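Local coordinates for protein 11R-lipoxygenase (Gersemia fruticosa, PDB 3VF1) that probably uses a non-heme iron to add molecular oxygen to polyunsaturated fatty acids, as a calcium-dependent lipoxygenase, at residues D310-E315 and L351-G356; P318-D321 and K326-I329; H504-D509 and A660-N665; S664-I669 and L687-V692; P245-Y250 and D254-S259. One frame throughout, in Å; residues are numbered along the deposited sequence.

Contact 1 of 5, residues D310-E315 and L351-G356; sequences DYKILE and LYQQPG
The amide of Q353 is the flat group on which this contact turns: K312 lies across one of its faces, and the carboxylate of D310 stands at its nitrogen end. The two segments leave strands 306-310 and 344-350 of an antiparallel sheet at the same end, on either side of strand 333-338, so Q353 bridges two strand exits. Over the face, K312 CA sits 3.6 Å from Q353 NE2 and K312 CB 3.7 Å from Q353 OE1, the lysine chain crossing the glutamine at about a right angle before running off extended. The carboxylate and amide planes are only 15° apart, yet the groups are not coplanar: Q353 NE2 gives a hydrogen bond to D310 OD1 at 3.0 Å, arriving on the syn side but tilted from both planes and bent, with an N-H...O angle of 140°. The same oxygen takes a second, weak bond from the backbone K312 N at 2.8 Å, in the manner of an Asx turn, which draws the backbone at K312 to the aspartate. A bend of the Q353 chain at chi2 (-72°) folds the amide to this position, where NE2 also bonds to T331 O just before strand 333-338. The ring of Y311 leads away from Q353, its hydroxyl bonded to D383 of helix 369-410. Farther out, E315 CG is anti to its own backbone nitrogen, and the extended chain brings E315 OE2 to 3.9 Å from Q353 CB.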
# COMPACT_ATOMS: atom_id res chain seq x y z
N ASP A 310 -3.90 -22.37 -7.46
CA ASP A 310 -4.93 -23.04 -6.69
C ASP A 310 -5.66 -22.06 -5.77
O ASP A 310 -5.04 -21.46 -4.89
CB ASP A 310 -4.31 -24.16 -5.85
CG ASP A 310 -5.34 -24.97 -5.08
OD1 ASP A 310 -6.49 -24.50 -4.94
OD2 ASP A 310 -5.00 -26.08 -4.61
N TYR A 311 -6.96 -21.90 -5.99
CA TYR A 311 -7.76 -20.97 -5.20
C TYR A 311 -8.63 -21.69 -4.17
O TYR A 311 -9.79 -21.36 -3.97
CB TYR A 311 -8.62 -20.11 -6.12
CG TYR A 311 -7.78 -19.24 -7.03
CD1 TYR A 311 -7.28 -19.73 -8.23
CD2 TYR A 311 -7.46 -17.94 -6.67
CE1 TYR A 311 -6.50 -18.94 -9.05
CE2 TYR A 311 -6.68 -17.14 -7.48
CZ TYR A 311 -6.20 -17.65 -8.67
OH TYR A 311 -5.42 -16.86 -9.48
N LYS A 312 -8.04 -22.69 -3.52
CA LYS A 312 -8.71 -23.45 -2.47
C LYS A 312 -9.28 -22.54 -1.39
O LYS A 312 -10.29 -22.86 -0.78
CB LYS A 312 -7.73 -24.44 -1.85
CG LYS A 312 -8.31 -25.25 -0.71
CD LYS A 312 -7.33 -26.30 -0.22
CE LYS A 312 -7.95 -27.20 0.84
NZ LYS A 312 -7.04 -28.31 1.24
N ILE A 313 -8.62 -21.41 -1.15
CA ILE A 313 -9.00 -20.53 -0.04
C ILE A 313 -10.42 -19.99 -0.18
O ILE A 313 -11.03 -19.59 0.80
CB ILE A 313 -8.00 -19.36 0.11
CG1 ILE A 313 -8.26 -18.62 1.43
CG2 ILE A 313 -8.11 -18.40 -1.08
CD1 ILE A 313 -7.18 -17.64 1.80
N LEU A 314 -10.94 -19.98 -1.41
CA LEU A 314 -12.30 -19.49 -1.64
C LEU A 314 -13.35 -20.47 -1.16
O LEU A 314 -14.54 -20.15 -1.09
CB LEU A 314 -12.51 -19.20 -3.13
CG LEU A 314 -11.84 -17.92 -3.64
CD1 LEU A 314 -11.92 -17.84 -5.16
CD2 LEU A 314 -12.48 -16.70 -3.01
N GLU A 315 -12.92 -21.68 -0.82
CA GLU A 315 -13.83 -22.71 -0.34
C GLU A 315 -14.47 -22.29 0.98
O GLU A 315 -13.77 -22.00 1.95
CB GLU A 315 -13.08 -24.03 -0.17
CG GLU A 315 -13.96 -25.27 -0.32
CD GLU A 315 -13.14 -26.54 -0.48
OE1 GLU A 315 -11.93 -26.51 -0.16
OE2 GLU A 315 -13.71 -27.56 -0.94
N LEU A 351 -13.09 -25.92 -12.25
CA LEU A 351 -13.79 -24.82 -11.59
C LEU A 351 -13.95 -25.01 -10.08
O LEU A 351 -13.84 -24.06 -9.31
CB LEU A 351 -15.15 -24.58 -12.24
CG LEU A 351 -15.12 -24.20 -13.72
CD1 LEU A 351 -16.53 -23.96 -14.24
CD2 LEU A 351 -14.25 -22.98 -13.96
N TYR A 352 -14.21 -26.25 -9.65
CA TYR A 352 -14.37 -26.54 -8.23
C TYR A 352 -13.30 -27.50 -7.75
O TYR A 352 -12.74 -28.27 -8.53
CB TYR A 352 -15.76 -27.12 -7.95
CG TYR A 352 -16.91 -26.15 -8.18
CD1 TYR A 352 -17.26 -25.22 -7.20
CD2 TYR A 352 -17.64 -26.17 -9.36
CE1 TYR A 352 -18.32 -24.34 -7.40
CE2 TYR A 352 -18.69 -25.29 -9.57
CZ TYR A 352 -19.02 -24.38 -8.59
OH TYR A 352 -20.07 -23.51 -8.80
N GLN A 353 -13.01 -27.47 -6.45
CA GLN A 353 -11.92 -28.25 -5.87
C GLN A 353 -12.11 -29.75 -6.07
O GLN A 353 -11.19 -30.45 -6.49
CB GLN A 353 -11.79 -27.94 -4.37
CG GLN A 353 -11.15 -26.60 -4.07
CD GLN A 353 -9.66 -26.58 -4.37
OE1 GLN A 353 -8.90 -27.39 -3.84
NE2 GLN A 353 -9.25 -25.66 -5.24
N GLN A 354 -13.31 -30.24 -5.77
CA GLN A 354 -13.57 -31.68 -5.80
C GLN A 354 -14.11 -32.14 -7.15
O GLN A 354 -15.13 -31.65 -7.61
CB GLN A 354 -14.56 -32.05 -4.69
CG GLN A 354 -14.03 -31.80 -3.29
CD GLN A 354 -12.77 -32.60 -2.99
OE1 GLN A 354 -12.67 -33.77 -3.37
NE2 GLN A 354 -11.82 -31.97 -2.32
N PRO A 355 -13.41 -33.10 -7.79
CA PRO A 355 -13.85 -33.63 -9.09
C PRO A 355 -15.24 -34.25 -9.03
O PRO A 355 -15.58 -34.87 -8.02
CB PRO A 355 -12.80 -34.70 -9.41
CG PRO A 355 -11.62 -34.36 -8.56
CD PRO A 355 -12.18 -33.75 -7.32
N GLY A 356 -16.02 -34.10 -10.09
CA GLY A 356 -17.36 -34.64 -10.14
C GLY A 356 -17.92 -34.63 -11.55
O GLY A 356 -17.25 -34.22 -12.49

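Contact 2 of 5, residues P318-D321 and K326-I329; sequences PTMD and KRYI
From its CB outward, M320 runs beside R327, both side chains pointing the same way. M320 CB lies 4.0 Å from R327 CD; SD then settles over the centre of the guanidinium face, 3.7 Å from R327 CZ; and a bend at chi3 (-68°) carries M320 CE on to 3.9 Å from R327 NH1. The guanidinium is also held from outside the two segments: R327 NH1 bonds to L450 O and D447 O, and NH2 makes a salt bridge with D325. The two segments form the arms of a short antiparallel hairpin in which D321 and K326 are a non-hydrogen-bonded pair. Behind that pair R327 N bonds to M320 O at 3.0 Å, nearly straight at 172°, and K326 CA adds a CH...O contact to the same oxygen. One step further the backbones separate, and a side chain spans them instead: T319 OG1 donates to R327 O at 2.9 Å, the hydroxyl lying tilted from the carbonyl plane. Water 1 donates to T319 OG1 and receives a weak bond from I329 N, while T319 CG2 presses on I329 CG2 at 3.5 Å. At the exposed end, D321 OD1 meets the K326 chain at CE.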
# COMPACT_ATOMS: atom_id res chain seq x y z
N PRO A 318 -19.06 -17.42 1.28
CA PRO A 318 -20.39 -17.21 0.70
C PRO A 318 -20.43 -16.05 -0.30
O PRO A 318 -19.71 -15.07 -0.13
CB PRO A 318 -21.25 -16.88 1.92
CG PRO A 318 -20.31 -16.25 2.87
CD PRO A 318 -19.00 -16.96 2.68
N THR A 319 -21.27 -16.18 -1.32
CA THR A 319 -21.45 -15.12 -2.30
C THR A 319 -22.80 -14.45 -2.09
O THR A 319 -23.69 -15.02 -1.45
CB THR A 319 -21.37 -15.67 -3.73
OG1 THR A 319 -22.30 -16.75 -3.88
CG2 THR A 319 -19.97 -16.17 -4.04
N MET A 320 -22.96 -13.25 -2.63
CA MET A 320 -24.19 -12.49 -2.41
C MET A 320 -25.41 -13.27 -2.87
O MET A 320 -25.43 -13.81 -3.97
CB MET A 320 -24.13 -11.14 -3.13
CG MET A 320 -25.32 -10.25 -2.81
SD MET A 320 -25.03 -8.52 -3.22
CE MET A 320 -23.78 -8.10 -2.00
N ASP A 321 -26.41 -13.33 -2.00
CA ASP A 321 -27.64 -14.06 -2.30
C ASP A 321 -28.85 -13.28 -1.80
O ASP A 321 -29.37 -13.53 -0.71
CB ASP A 321 -27.61 -15.44 -1.65
CG ASP A 321 -28.78 -16.31 -2.08
OD1 ASP A 321 -29.75 -15.78 -2.65
OD2 ASP A 321 -28.72 -17.54 -1.83
N LYS A 326 -27.96 -11.77 -7.14
CA LYS A 326 -27.31 -13.05 -6.85
C LYS A 326 -26.01 -13.16 -7.63
O LYS A 326 -25.99 -12.97 -8.85
CB LYS A 326 -28.23 -14.22 -7.20
CG LYS A 326 -29.54 -14.23 -6.42
CD LYS A 326 -30.28 -15.54 -6.61
CE LYS A 326 -31.57 -15.58 -5.80
NZ LYS A 326 -32.57 -14.58 -6.28
N ARG A 327 -24.93 -13.48 -6.92
CA ARG A 327 -23.62 -13.60 -7.55
C ARG A 327 -23.02 -14.96 -7.23
O ARG A 327 -23.40 -15.62 -6.26
CB ARG A 327 -22.70 -12.48 -7.06
CG ARG A 327 -23.28 -11.10 -7.28
CD ARG A 327 -22.46 -10.03 -6.58
NE ARG A 327 -23.15 -8.74 -6.59
CZ ARG A 327 -22.72 -7.66 -5.95
NH1 ARG A 327 -21.61 -7.69 -5.24
NH2 ARG A 327 -23.42 -6.53 -6.03
N TYR A 328 -22.07 -15.39 -8.06
CA TYR A 328 -21.50 -16.71 -7.93
C TYR A 328 -19.98 -16.68 -8.05
O TYR A 328 -19.41 -15.76 -8.62
CB TYR A 328 -22.07 -17.64 -9.00
CG TYR A 328 -23.58 -17.73 -8.97
CD1 TYR A 328 -24.36 -16.78 -9.62
CD2 TYR A 328 -24.23 -18.75 -8.29
CE1 TYR A 328 -25.74 -16.85 -9.60
CE2 TYR A 328 -25.60 -18.83 -8.27
CZ TYR A 328 -26.36 -17.88 -8.92
OH TYR A 328 -27.73 -17.95 -8.89
N ILE A 329 -19.35 -17.71 -7.49
CA ILE A 329 -17.91 -17.89 -7.61
C ILE A 329 -17.62 -19.37 -7.40
O ILE A 329 -18.40 -20.08 -6.77
CB ILE A 329 -17.13 -17.06 -6.57
CG1 ILE A 329 -15.70 -16.81 -7.05
CG2 ILE A 329 -17.11 -17.76 -5.21
CD1 ILE A 329 -15.60 -15.95 -8.30
O HOH W 1 -21.36 -19.10 -5.17

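Contact 3 of 5, residues H504-D509 and A660-N665; sequences HQFVQD and AKFKSN
F506 and F662 lie ring on ring in an offset stack, centroids 4.4 Å apart and planes at 16°. The overlap is shifted toward the rims, so that F662 CG and CD1 come under the root of the other side chain, with F506 CB only 3.4 Å from F662 CD1. From the residue beside F662, K661 reaches across fully extended to form a salt bridge, its NZ 2.9 Å from D509 OD2 on the syn lone pair. The other carboxylate oxygen is held from within its own helix: Q505, bent at chi2 (61°), brings NE2 to 3.0 Å from D509 OD1. Both contacts arise where helices 491-514 and 653-676 pack antiparallel, with local axes 9.7 Å apart at 173°. Around the rings, Y645 touches both phenylalanines, M659 abuts F506, and V502 and I503 pack against F662. The interface is thus divided into a buried aromatic side and a polar side toward solvent. There, Q505 NE2 and K661 NZ, both donors and 3.4 Å apart, do not bond to each other but share one acceptor group; the two bonds fix the rotation of the D509 carboxylate and would be expected to stabilise its negative charge.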
# COMPACT_ATOMS: atom_id res chain seq x y z
N HIS A 504 16.78 -2.34 0.81
CA HIS A 504 17.46 -3.01 1.91
C HIS A 504 18.80 -2.34 2.18
O HIS A 504 19.21 -2.19 3.33
CB HIS A 504 17.69 -4.49 1.59
CG HIS A 504 18.32 -5.25 2.71
ND1 HIS A 504 19.69 -5.35 2.86
CD2 HIS A 504 17.78 -5.95 3.74
CE1 HIS A 504 19.96 -6.07 3.93
NE2 HIS A 504 18.82 -6.45 4.48
N GLN A 505 19.47 -1.92 1.11
CA GLN A 505 20.75 -1.24 1.24
C GLN A 505 20.57 0.11 1.93
O GLN A 505 21.36 0.48 2.80
CB GLN A 505 21.39 -1.03 -0.14
CG GLN A 505 22.79 -0.46 -0.09
CD GLN A 505 23.75 -1.37 0.65
OE1 GLN A 505 23.87 -2.55 0.34
NE2 GLN A 505 24.44 -0.82 1.65
N PHE A 506 19.53 0.84 1.54
CA PHE A 506 19.26 2.15 2.12
C PHE A 506 18.96 2.05 3.62
O PHE A 506 19.53 2.78 4.42
CB PHE A 506 18.09 2.82 1.41
CG PHE A 506 17.58 4.06 2.10
CD1 PHE A 506 18.41 5.15 2.28
CD2 PHE A 506 16.28 4.13 2.56
CE1 PHE A 506 17.95 6.28 2.92
CE2 PHE A 506 15.81 5.26 3.19
CZ PHE A 506 16.65 6.34 3.37
N VAL A 507 18.07 1.14 3.98
CA VAL A 507 17.71 0.95 5.38
C VAL A 507 18.94 0.54 6.20
O VAL A 507 19.11 0.99 7.33
CB VAL A 507 16.62 -0.12 5.54
CG1 VAL A 507 16.46 -0.52 7.00
CG2 VAL A 507 15.30 0.39 4.98
N GLN A 508 19.78 -0.30 5.62
CA GLN A 508 20.99 -0.75 6.30
C GLN A 508 21.95 0.42 6.53
O GLN A 508 22.55 0.54 7.60
CB GLN A 508 21.69 -1.84 5.49
CG GLN A 508 22.93 -2.41 6.16
CD GLN A 508 23.50 -3.60 5.41
OE1 GLN A 508 24.35 -3.44 4.53
NE2 GLN A 508 23.05 -4.79 5.76
N ASP A 509 22.09 1.28 5.53
CA ASP A 509 22.96 2.44 5.63
C ASP A 509 22.50 3.35 6.77
O ASP A 509 23.31 3.78 7.60
CB ASP A 509 22.99 3.22 4.32
CG ASP A 509 23.72 2.48 3.22
OD1 ASP A 509 24.40 1.47 3.52
OD2 ASP A 509 23.62 2.90 2.04
N ALA A 660 20.82 10.14 -0.73
CA ALA A 660 21.26 10.51 -2.07
C ALA A 660 21.74 9.28 -2.84
O ALA A 660 21.48 9.15 -4.03
CB ALA A 660 22.36 11.56 -2.00
N LYS A 661 22.44 8.40 -2.14
CA LYS A 661 22.90 7.14 -2.74
C LYS A 661 21.69 6.30 -3.13
O LYS A 661 21.70 5.63 -4.17
CB LYS A 661 23.77 6.39 -1.73
CG LYS A 661 24.16 4.98 -2.15
CD LYS A 661 24.76 4.22 -0.97
CE LYS A 661 24.99 2.76 -1.30
NZ LYS A 661 25.31 1.98 -0.07
N PHE A 662 20.67 6.35 -2.29
CA PHE A 662 19.40 5.68 -2.55
C PHE A 662 18.80 6.16 -3.87
O PHE A 662 18.49 5.36 -4.75
CB PHE A 662 18.45 5.95 -1.39
CG PHE A 662 17.17 5.17 -1.43
CD1 PHE A 662 17.17 3.81 -1.68
CD2 PHE A 662 15.96 5.80 -1.17
CE1 PHE A 662 15.98 3.10 -1.70
CE2 PHE A 662 14.77 5.09 -1.18
CZ PHE A 662 14.78 3.74 -1.45
N LYS A 663 18.67 7.48 -4.01
CA LYS A 663 18.11 8.07 -5.22
C LYS A 663 18.93 7.72 -6.45
O LYS A 663 18.39 7.59 -7.55
CB LYS A 663 18.01 9.59 -5.07
CG LYS A 663 17.08 10.05 -3.96
CD LYS A 663 16.92 11.56 -3.94
CE LYS A 663 16.19 12.06 -5.18
NZ LYS A 663 15.88 13.51 -5.09
N SER A 664 20.24 7.58 -6.28
CA SER A 664 21.13 7.24 -7.39
C SER A 664 20.92 5.80 -7.81
O SER A 664 20.96 5.48 -9.00
CB SER A 664 22.59 7.47 -7.00
OG SER A 664 23.46 7.18 -8.08
N ASN A 665 20.70 4.92 -6.84
CA ASN A 665 20.44 3.52 -7.13
C ASN A 665 19.08 3.33 -7.80
O ASN A 665 18.91 2.45 -8.65
CB ASN A 665 20.51 2.68 -5.85
CG ASN A 665 21.92 2.51 -5.34
OD1 ASN A 665 22.89 2.66 -6.09
ND2 ASN A 665 22.05 2.19 -4.06

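Contact 4 of 5, residues S664-I669 and L687-V692; sequences SNLANI and LIPGHV
L666 O accepts a hydrogen bond from T670 OG1, one helical turn on, and P689 CG rests against the same oxygen at 3.6 Å. The proline ring carries the contact, resting on the side chains of L666 and I669, which helix 653-676 turns toward it. P689 CB lies 4.1 Å from L666 CB, and P689 CG 4.2 Å from I669 CG2, while T670 also touches the ring. With CG of L666 anti to its carbonyl carbon (chi1 -66°), the branched end leads off along the helix and the CB methylene is what meets the proline. P689 opens a 3-10 turn, 689-691, in which V692 N bonds to P689 O at 3.1 Å. In the mainly helical catalytic domain of the lipoxygenase fold this turn lies on the C-terminal tail that ends at I698, an iron ligand. L687 and V692 on its flanks pack on helix 557-579, which carries the iron ligands H575 and N579, so segment 687-692 bridges that helix and helix 653-676, with P689 resting on the latter. L666 and I669 continue onto V502 of helix 491-514, I669 reaching L498 as well. I688, its CB directed away from segment 664-669, touches I673 further along the same helix 653-676.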
# COMPACT_ATOMS: atom_id res chain seq x y z
N SER A 664 20.24 7.58 -6.28
CA SER A 664 21.13 7.24 -7.39
C SER A 664 20.92 5.80 -7.81
O SER A 664 20.96 5.48 -9.00
CB SER A 664 22.59 7.47 -7.00
OG SER A 664 23.46 7.18 -8.08
N ASN A 665 20.70 4.92 -6.84
CA ASN A 665 20.44 3.52 -7.13
C ASN A 665 19.08 3.33 -7.80
O ASN A 665 18.91 2.45 -8.65
CB ASN A 665 20.51 2.68 -5.85
CG ASN A 665 21.92 2.51 -5.34
OD1 ASN A 665 22.89 2.66 -6.09
ND2 ASN A 665 22.05 2.19 -4.06
N LEU A 666 18.12 4.17 -7.42
CA LEU A 666 16.80 4.14 -8.03
C LEU A 666 16.87 4.62 -9.48
O LEU A 666 16.23 4.05 -10.36
CB LEU A 666 15.83 5.02 -7.24
CG LEU A 666 15.50 4.54 -5.83
CD1 LEU A 666 14.54 5.51 -5.15
CD2 LEU A 666 14.91 3.14 -5.85
N ALA A 667 17.65 5.67 -9.71
CA ALA A 667 17.81 6.21 -11.05
C ALA A 667 18.38 5.16 -11.99
O ALA A 667 18.08 5.15 -13.18
CB ALA A 667 18.72 7.43 -11.01
N ASN A 668 19.21 4.26 -11.45
CA ASN A 668 19.80 3.20 -12.24
C ASN A 668 18.79 2.09 -12.54
O ASN A 668 18.82 1.49 -13.61
CB ASN A 668 21.03 2.61 -11.53
CG ASN A 668 22.17 3.61 -11.42
OD1 ASN A 668 22.26 4.56 -12.21
ND2 ASN A 668 23.04 3.41 -10.44
N ILE A 669 17.90 1.84 -11.59
CA ILE A 669 16.83 0.87 -11.79
C ILE A 669 15.86 1.38 -12.84
O ILE A 669 15.43 0.63 -13.72
CB ILE A 669 16.07 0.59 -10.48
CG1 ILE A 669 16.95 -0.22 -9.53
CG2 ILE A 669 14.77 -0.16 -10.76
CD1 ILE A 669 16.33 -0.46 -8.17
N LEU A 687 6.47 -0.48 -11.49
CA LEU A 687 7.51 -0.44 -10.48
C LEU A 687 8.67 0.46 -10.89
O LEU A 687 9.76 0.39 -10.33
CB LEU A 687 8.02 -1.85 -10.17
CG LEU A 687 7.08 -2.70 -9.30
CD1 LEU A 687 7.67 -4.08 -9.07
CD2 LEU A 687 6.80 -2.01 -7.97
N ILE A 688 8.43 1.32 -11.88
CA ILE A 688 9.37 2.39 -12.17
C ILE A 688 9.36 3.33 -10.97
O ILE A 688 8.31 3.87 -10.62
CB ILE A 688 8.97 3.16 -13.44
CG1 ILE A 688 9.15 2.27 -14.67
CG2 ILE A 688 9.80 4.43 -13.58
CD1 ILE A 688 8.62 2.89 -15.96
N PRO A 689 10.53 3.52 -10.33
CA PRO A 689 10.60 4.29 -9.08
C PRO A 689 9.85 5.62 -9.14
O PRO A 689 9.18 5.98 -8.17
CB PRO A 689 12.11 4.54 -8.92
CG PRO A 689 12.74 3.38 -9.61
CD PRO A 689 11.85 3.05 -10.77
N GLY A 690 9.95 6.32 -10.26
CA GLY A 690 9.27 7.59 -10.43
C GLY A 690 7.76 7.48 -10.44
O GLY A 690 7.05 8.48 -10.36
N HIS A 691 7.25 6.25 -10.55
CA HIS A 691 5.81 6.00 -10.56
C HIS A 691 5.33 5.40 -9.24
O HIS A 691 4.13 5.20 -9.05
CB HIS A 691 5.43 5.05 -11.70
CG HIS A 691 5.70 5.60 -13.07
ND1 HIS A 691 5.27 4.96 -14.21
CD2 HIS A 691 6.35 6.71 -13.47
CE1 HIS A 691 5.64 5.66 -15.27
NE2 HIS A 691 6.30 6.73 -14.85
N VAL A 692 6.26 5.10 -8.33
CA VAL A 692 5.92 4.43 -7.08
C VAL A 692 5.84 5.41 -5.91
O VAL A 692 6.86 5.95 -5.48
CB VAL A 692 6.98 3.36 -6.72
CG1 VAL A 692 6.62 2.66 -5.42
CG2 VAL A 692 7.12 2.35 -7.85

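Contact 5 of 5, residues P245-Y250 and D254-S259; sequences PHAAEY and DVWFGS
A short, weakly bonded helix, 247-250, turns through three residues into helix 254-263, and W256 of the second helix closes the turn between the two helices by laying its indole against the first. Y250 CB sits over one face of the indole, 3.5 Å from W256 CD2, above the CD2-CE3 bond and offset toward the rim. The backbone joins in, with Y250 O 3.4 Å from W256 CB. The phenol ring of Y250 is nearly parallel to the indole, at 16°, but has slid away to a centroid separation of 5.5 Å from the six-membered ring, so there is little overlap and the contact is made by the base of the tyrosine rather than its ring. At the far rim of the indole A247 approaches obliquely, its CA 3.4 Å and its CB 3.7 Å from W256 CZ2, and H246 CB adds a looser touch at CH2. W256 reaches this far because its CG is anti to the backbone nitrogen (chi1 168°). On the opposite face stands the hydroxyl of S259, which bonds to W256 O at 2.7 Å. The indole nitrogen NE1 is bonded to N591, a residue that also touches A247. The rest of helix 254-263 anchors inward: D254 makes a salt bridge with K376 and a hydrogen bond with W372 of helix 369-410, F257 packs on L379 of that helix, and V255 leans on I345 of strand 344-350.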
# COMPACT_ATOMS: atom_id res chain seq x y z
N PRO A 245 -7.16 0.28 -22.12
CA PRO A 245 -6.17 -0.72 -21.69
C PRO A 245 -5.76 -1.63 -22.84
O PRO A 245 -6.59 -1.93 -23.70
CB PRO A 245 -6.91 -1.52 -20.62
CG PRO A 245 -8.01 -0.63 -20.16
CD PRO A 245 -8.41 0.18 -21.35
N HIS A 246 -4.51 -2.07 -22.85
CA HIS A 246 -4.05 -3.00 -23.87
C HIS A 246 -4.82 -4.31 -23.79
O HIS A 246 -4.97 -5.02 -24.79
CB HIS A 246 -2.54 -3.26 -23.73
CG HIS A 246 -1.69 -2.09 -24.10
ND1 HIS A 246 -1.03 -1.32 -23.17
CD2 HIS A 246 -1.40 -1.55 -25.31
CE1 HIS A 246 -0.36 -0.36 -23.78
NE2 HIS A 246 -0.57 -0.48 -25.08
N ALA A 247 -5.31 -4.63 -22.59
CA ALA A 247 -6.12 -5.83 -22.39
C ALA A 247 -7.24 -5.92 -23.42
O ALA A 247 -7.55 -7.00 -23.92
CB ALA A 247 -6.69 -5.84 -20.98
N ALA A 248 -7.84 -4.78 -23.73
CA ALA A 248 -8.93 -4.73 -24.70
C ALA A 248 -8.53 -5.37 -26.03
O ALA A 248 -9.38 -5.86 -26.77
CB ALA A 248 -9.36 -3.28 -24.93
N GLU A 249 -7.24 -5.36 -26.32
CA GLU A 249 -6.73 -5.82 -27.61
C GLU A 249 -6.13 -7.22 -27.55
O GLU A 249 -5.89 -7.83 -28.59
CB GLU A 249 -5.67 -4.84 -28.11
CG GLU A 249 -6.10 -3.38 -28.06
CD GLU A 249 -4.93 -2.41 -28.13
OE1 GLU A 249 -3.86 -2.72 -27.55
OE2 GLU A 249 -5.07 -1.35 -28.78
N TYR A 250 -5.88 -7.73 -26.35
CA TYR A 250 -5.16 -8.99 -26.19
C TYR A 250 -5.85 -10.03 -25.30
O TYR A 250 -5.44 -11.19 -25.28
CB TYR A 250 -3.77 -8.72 -25.61
CG TYR A 250 -2.81 -8.00 -26.54
CD1 TYR A 250 -2.05 -8.71 -27.46
CD2 TYR A 250 -2.66 -6.62 -26.48
CE1 TYR A 250 -1.17 -8.06 -28.31
CE2 TYR A 250 -1.78 -5.97 -27.33
CZ TYR A 250 -1.04 -6.69 -28.24
OH TYR A 250 -0.16 -6.05 -29.08
N ASP A 254 -4.27 -16.65 -25.17
CA ASP A 254 -3.78 -17.50 -24.09
C ASP A 254 -2.44 -17.02 -23.54
O ASP A 254 -2.16 -17.18 -22.35
CB ASP A 254 -3.66 -18.95 -24.56
CG ASP A 254 -4.99 -19.69 -24.53
OD1 ASP A 254 -5.97 -19.14 -24.00
OD2 ASP A 254 -5.04 -20.83 -25.04
N VAL A 255 -1.61 -16.45 -24.41
CA VAL A 255 -0.31 -15.95 -23.98
C VAL A 255 -0.48 -14.73 -23.08
O VAL A 255 0.17 -14.62 -22.04
CB VAL A 255 0.58 -15.59 -25.18
CG1 VAL A 255 1.81 -14.81 -24.72
CG2 VAL A 255 0.99 -16.85 -25.93
N TRP A 256 -1.35 -13.82 -23.49
CA TRP A 256 -1.66 -12.66 -22.67
C TRP A 256 -2.29 -13.10 -21.36
O TRP A 256 -1.94 -12.60 -20.29
CB TRP A 256 -2.62 -11.72 -23.42
CG TRP A 256 -3.19 -10.65 -22.54
CD1 TRP A 256 -4.30 -10.75 -21.75
CD2 TRP A 256 -2.69 -9.32 -22.36
NE1 TRP A 256 -4.52 -9.57 -21.09
CE2 TRP A 256 -3.55 -8.67 -21.45
CE3 TRP A 256 -1.60 -8.61 -22.88
CZ2 TRP A 256 -3.35 -7.35 -21.04
CZ3 TRP A 256 -1.41 -7.30 -22.48
CH2 TRP A 256 -2.27 -6.69 -21.57
N PHE A 257 -3.22 -14.04 -21.45
CA PHE A 257 -3.93 -14.56 -20.28
C PHE A 257 -2.95 -15.04 -19.22
O PHE A 257 -3.02 -14.64 -18.06
CB PHE A 257 -4.85 -15.70 -20.69
CG PHE A 257 -5.69 -16.24 -19.57
CD1 PHE A 257 -6.90 -15.65 -19.25
CD2 PHE A 257 -5.27 -17.34 -18.84
CE1 PHE A 257 -7.67 -16.14 -18.22
CE2 PHE A 257 -6.05 -17.84 -17.80
CZ PHE A 257 -7.25 -17.24 -17.49
N GLY A 258 -2.03 -15.91 -19.63
CA GLY A 258 -1.03 -16.44 -18.72
C GLY A 258 -0.20 -15.34 -18.09
O GLY A 258 0.09 -15.38 -16.89
N SER A 259 0.17 -14.35 -18.89
CA SER A 259 1.04 -13.27 -18.42
C SER A 259 0.36 -12.38 -17.39
O SER A 259 1.02 -11.66 -16.65
CB SER A 259 1.55 -12.43 -19.60
OG SER A 259 0.53 -11.59 -20.11

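Following the chain, contact 5 comes first and closes only the tight turn between two helices at 245-259. Contact 1 then closes the loop from 310 to 356, joining two exits of the antiparallel sheet, and contact 2 is nested inside it, pinching off a hairpin, the two contact centres about 16 Å apart. The long closure follows in series: contact 3 spans 150 residues, 80 of them helical, to pair helices 491-514 and 653-676. Contact 4 begins where contact 3 ends, sharing S664 and N665, and ties helix 653-676 to the C-terminal tail. Contacts 2 and 3, about 47 Å apart between centres, lie on opposite sides of the chain's centre.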